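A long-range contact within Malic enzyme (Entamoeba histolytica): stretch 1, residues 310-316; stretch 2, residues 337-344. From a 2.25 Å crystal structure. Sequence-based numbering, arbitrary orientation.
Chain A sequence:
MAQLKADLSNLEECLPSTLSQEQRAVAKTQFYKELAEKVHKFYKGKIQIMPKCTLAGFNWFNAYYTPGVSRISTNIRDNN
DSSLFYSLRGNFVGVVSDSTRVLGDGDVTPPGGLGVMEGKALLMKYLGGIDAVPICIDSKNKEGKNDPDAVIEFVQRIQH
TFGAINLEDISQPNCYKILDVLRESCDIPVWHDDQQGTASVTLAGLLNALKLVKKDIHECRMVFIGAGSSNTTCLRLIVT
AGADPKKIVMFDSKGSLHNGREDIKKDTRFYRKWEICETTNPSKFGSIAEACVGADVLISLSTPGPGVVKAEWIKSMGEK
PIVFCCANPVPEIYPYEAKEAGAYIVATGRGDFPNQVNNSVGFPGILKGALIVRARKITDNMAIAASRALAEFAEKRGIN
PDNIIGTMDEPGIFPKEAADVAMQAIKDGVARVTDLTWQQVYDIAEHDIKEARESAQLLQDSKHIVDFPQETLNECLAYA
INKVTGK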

# COMPACT_ATOMS: atom_id res chain seq x y z
N LYS A 310 -26.30 -30.57 9.37
CA LYS A 310 -26.57 -32.02 9.39
C LYS A 310 -27.39 -32.45 8.20
O LYS A 310 -28.23 -31.66 7.73
CB LYS A 310 -27.28 -32.41 10.68
CG LYS A 310 -26.43 -32.20 11.94
CD LYS A 310 -27.15 -32.64 13.26
CE LYS A 310 -26.20 -32.49 14.47
NZ LYS A 310 -26.84 -32.33 15.80
N ALA A 311 -27.13 -33.66 7.69
CA ALA A 311 -27.90 -34.27 6.61
C ALA A 311 -29.36 -34.36 6.96
O ALA A 311 -30.25 -34.20 6.09
CB ALA A 311 -27.41 -35.70 6.33
N GLU A 312 -29.60 -34.68 8.23
CA GLU A 312 -30.94 -34.90 8.75
C GLU A 312 -31.73 -33.57 8.83
O GLU A 312 -32.92 -33.57 8.59
CB GLU A 312 -30.91 -35.61 10.12
CG GLU A 312 -30.61 -34.68 11.28
CD GLU A 312 -31.04 -35.24 12.64
OE1 GLU A 312 -31.96 -36.11 12.64
OE2 GLU A 312 -30.48 -34.79 13.69
N TRP A 313 -31.08 -32.47 9.17
CA TRP A 313 -31.77 -31.16 9.12
C TRP A 313 -32.32 -30.90 7.71
O TRP A 313 -33.47 -30.49 7.56
CB TRP A 313 -30.83 -30.04 9.49
CG TRP A 313 -30.30 -30.09 10.86
CD1 TRP A 313 -30.76 -30.89 11.90
CD2 TRP A 313 -29.25 -29.30 11.39
NE1 TRP A 313 -30.02 -30.64 13.03
CE2 TRP A 313 -29.11 -29.65 12.76
CE3 TRP A 313 -28.40 -28.32 10.85
CZ2 TRP A 313 -28.13 -29.07 13.59
CZ3 TRP A 313 -27.44 -27.73 11.68
CH2 TRP A 313 -27.30 -28.11 13.03
N ILE A 314 -31.49 -31.19 6.71
CA ILE A 314 -31.75 -30.89 5.29
C ILE A 314 -32.93 -31.73 4.80
O ILE A 314 -33.88 -31.20 4.22
CB ILE A 314 -30.44 -31.08 4.43
CG1 ILE A 314 -29.45 -29.94 4.72
CG2 ILE A 314 -30.73 -31.13 2.97
CD1 ILE A 314 -28.07 -30.07 4.03
N LYS A 315 -32.84 -33.04 5.06
CA LYS A 315 -33.84 -34.04 4.75
C LYS A 315 -35.21 -33.63 5.28
O LYS A 315 -36.21 -33.95 4.69
CB LYS A 315 -33.36 -35.36 5.37
CG LYS A 315 -34.12 -36.59 4.97
CD LYS A 315 -33.34 -37.87 5.37
CE LYS A 315 -33.78 -38.47 6.75
NZ LYS A 315 -35.04 -39.30 6.62
N SER A 316 -35.25 -32.95 6.42
CA SER A 316 -36.53 -32.56 7.02
C SER A 316 -37.10 -31.26 6.44
O SER A 316 -38.23 -30.90 6.71
CB SER A 316 -36.40 -32.43 8.54
OG SER A 316 -35.82 -31.20 8.92
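Stretch 2, residues 337-344: EAKEAGAY

Stretch 2 is the last part of a helix that begins earlier in the chain, followed by the turn that ends it, and it comes to rest against a short helix that begins at A311. From A311 to K315 and from E337 to A341 the two chains run in the same general sense. Residues 337-340 are helical. A341 still lies near helical angles, but G342 swings to a phi of 111°; A343 then takes an extended conformation, with phi/psi of -71/139. The closing is a Schellman motif: G342 N bonds back to K339 O at 2.9 Å, and A343 N reaches back to A338 O, also at 2.9 Å. This compact end is what meets stretch 1, in a contact of 231 Å² summed over both sides.

The fit is best read as one bump and one shallow hollow on each side. From stretch 1 the bump is I314, whose CA-to-CB bond points toward stretch 2. With chi1 at m and chi2 at t, its side chain spreads over the C-terminal turn. I314 CD1 lies against the helical part, 3.7 Å from A338 CB, while I314 CG2 settles among the atoms of the turn, 3.9 Å from A341 CB, 3.6 Å from A341 O and 4.1 Å from A343 CB. The hollow for this branched side chain is thus lined by three alanines, A338, A341 and A343.

The answering bump is A341. Its CB points toward stretch 1 and fits between A311 and I314, residues three apart in sequence: A341 CB is 3.4 Å from A311 O and 4.1 Å from A311 CB, in addition to its contact with I314. A single methyl group here reaches right to the backbone of the facing helix, and A341 has the largest area covered by the other stretch, with I314 close behind.

The backbones come nearest where K315 CA and A341 CA stand 5.2 Å apart. Here A341 O lies 3.4 Å from K315 CA, a CA-H...O contact with an angle of 129° at the hydrogen. A341 O is also 3.5 Å from K315 N, but the angle is poor for a hydrogen bond; that amide is already bonded to A311 O at 3.0 Å within its own helix. No hydrogen bond crosses between the stretches, so shape and apolar packing dominate. K315 takes part through the base of the residue, and the end of its long side chain leads away.

G342 follows a rule of its own. At its positive phi a CB would be jammed against the carbonyl oxygen of A341, so the turn itself calls for glycine; an ideal CB would stand 4.6 Å from K315 CA, which is no clash. Around the contact, E312 and S316 point away from stretch 2, as does K339 from stretch 1. The lesson is economical: here, one branched residue, a few alanines and a glycine-closed helix end make the contact.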

# COMPACT_ATOMS: atom_id res chain seq x y z
N GLU A 337 -23.03 -34.11 -0.23
CA GLU A 337 -23.70 -34.62 1.01
C GLU A 337 -25.05 -33.95 1.14
O GLU A 337 -26.02 -34.63 1.42
CB GLU A 337 -22.92 -34.33 2.29
CG GLU A 337 -21.54 -34.90 2.34
CD GLU A 337 -20.85 -34.57 3.65
OE1 GLU A 337 -20.12 -33.54 3.68
OE2 GLU A 337 -21.06 -35.32 4.66
N ALA A 338 -25.08 -32.61 0.94
CA ALA A 338 -26.35 -31.85 0.93
C ALA A 338 -27.32 -32.26 -0.20
O ALA A 338 -28.52 -32.31 0.02
CB ALA A 338 -26.09 -30.30 0.92
N LYS A 339 -26.79 -32.59 -1.37
CA LYS A 339 -27.62 -33.10 -2.49
C LYS A 339 -28.24 -34.48 -2.16
O LYS A 339 -29.43 -34.71 -2.37
CB LYS A 339 -26.83 -33.14 -3.79
CG LYS A 339 -26.62 -31.77 -4.46
CD LYS A 339 -27.81 -31.35 -5.34
CE LYS A 339 -27.78 -29.83 -5.65
NZ LYS A 339 -26.77 -29.52 -6.73
N GLU A 340 -27.40 -35.39 -1.64
CA GLU A 340 -27.82 -36.73 -1.28
C GLU A 340 -28.93 -36.63 -0.28
O GLU A 340 -29.80 -37.45 -0.28
CB GLU A 340 -26.66 -37.47 -0.62
CG GLU A 340 -25.77 -38.19 -1.59
CD GLU A 340 -24.56 -38.85 -0.94
OE1 GLU A 340 -24.21 -38.53 0.26
OE2 GLU A 340 -23.95 -39.69 -1.67
N ALA A 341 -28.87 -35.64 0.61
CA ALA A 341 -29.91 -35.43 1.60
C ALA A 341 -31.16 -34.65 1.12
O ALA A 341 -32.03 -34.35 1.92
CB ALA A 341 -29.31 -34.75 2.83
N GLY A 342 -31.21 -34.28 -0.16
CA GLY A 342 -32.41 -33.70 -0.76
C GLY A 342 -32.35 -32.23 -1.14
O GLY A 342 -33.35 -31.67 -1.59
N ALA A 343 -31.19 -31.59 -0.99
CA ALA A 343 -31.09 -30.15 -1.25
C ALA A 343 -31.20 -29.92 -2.75
O ALA A 343 -30.67 -30.69 -3.55
CB ALA A 343 -29.78 -29.60 -0.72
N TYR A 344 -31.93 -28.88 -3.11
CA TYR A 344 -32.13 -28.60 -4.53
C TYR A 344 -31.05 -27.66 -5.08
O TYR A 344 -30.53 -27.84 -6.21
CB TYR A 344 -33.52 -28.03 -4.71
CG TYR A 344 -33.90 -27.84 -6.14
CD1 TYR A 344 -34.02 -28.91 -7.02
CD2 TYR A 344 -34.14 -26.58 -6.61
CE1 TYR A 344 -34.39 -28.70 -8.35
CE2 TYR A 344 -34.52 -26.36 -7.91
CZ TYR A 344 -34.63 -27.40 -8.77
OH TYR A 344 -34.99 -27.11 -10.06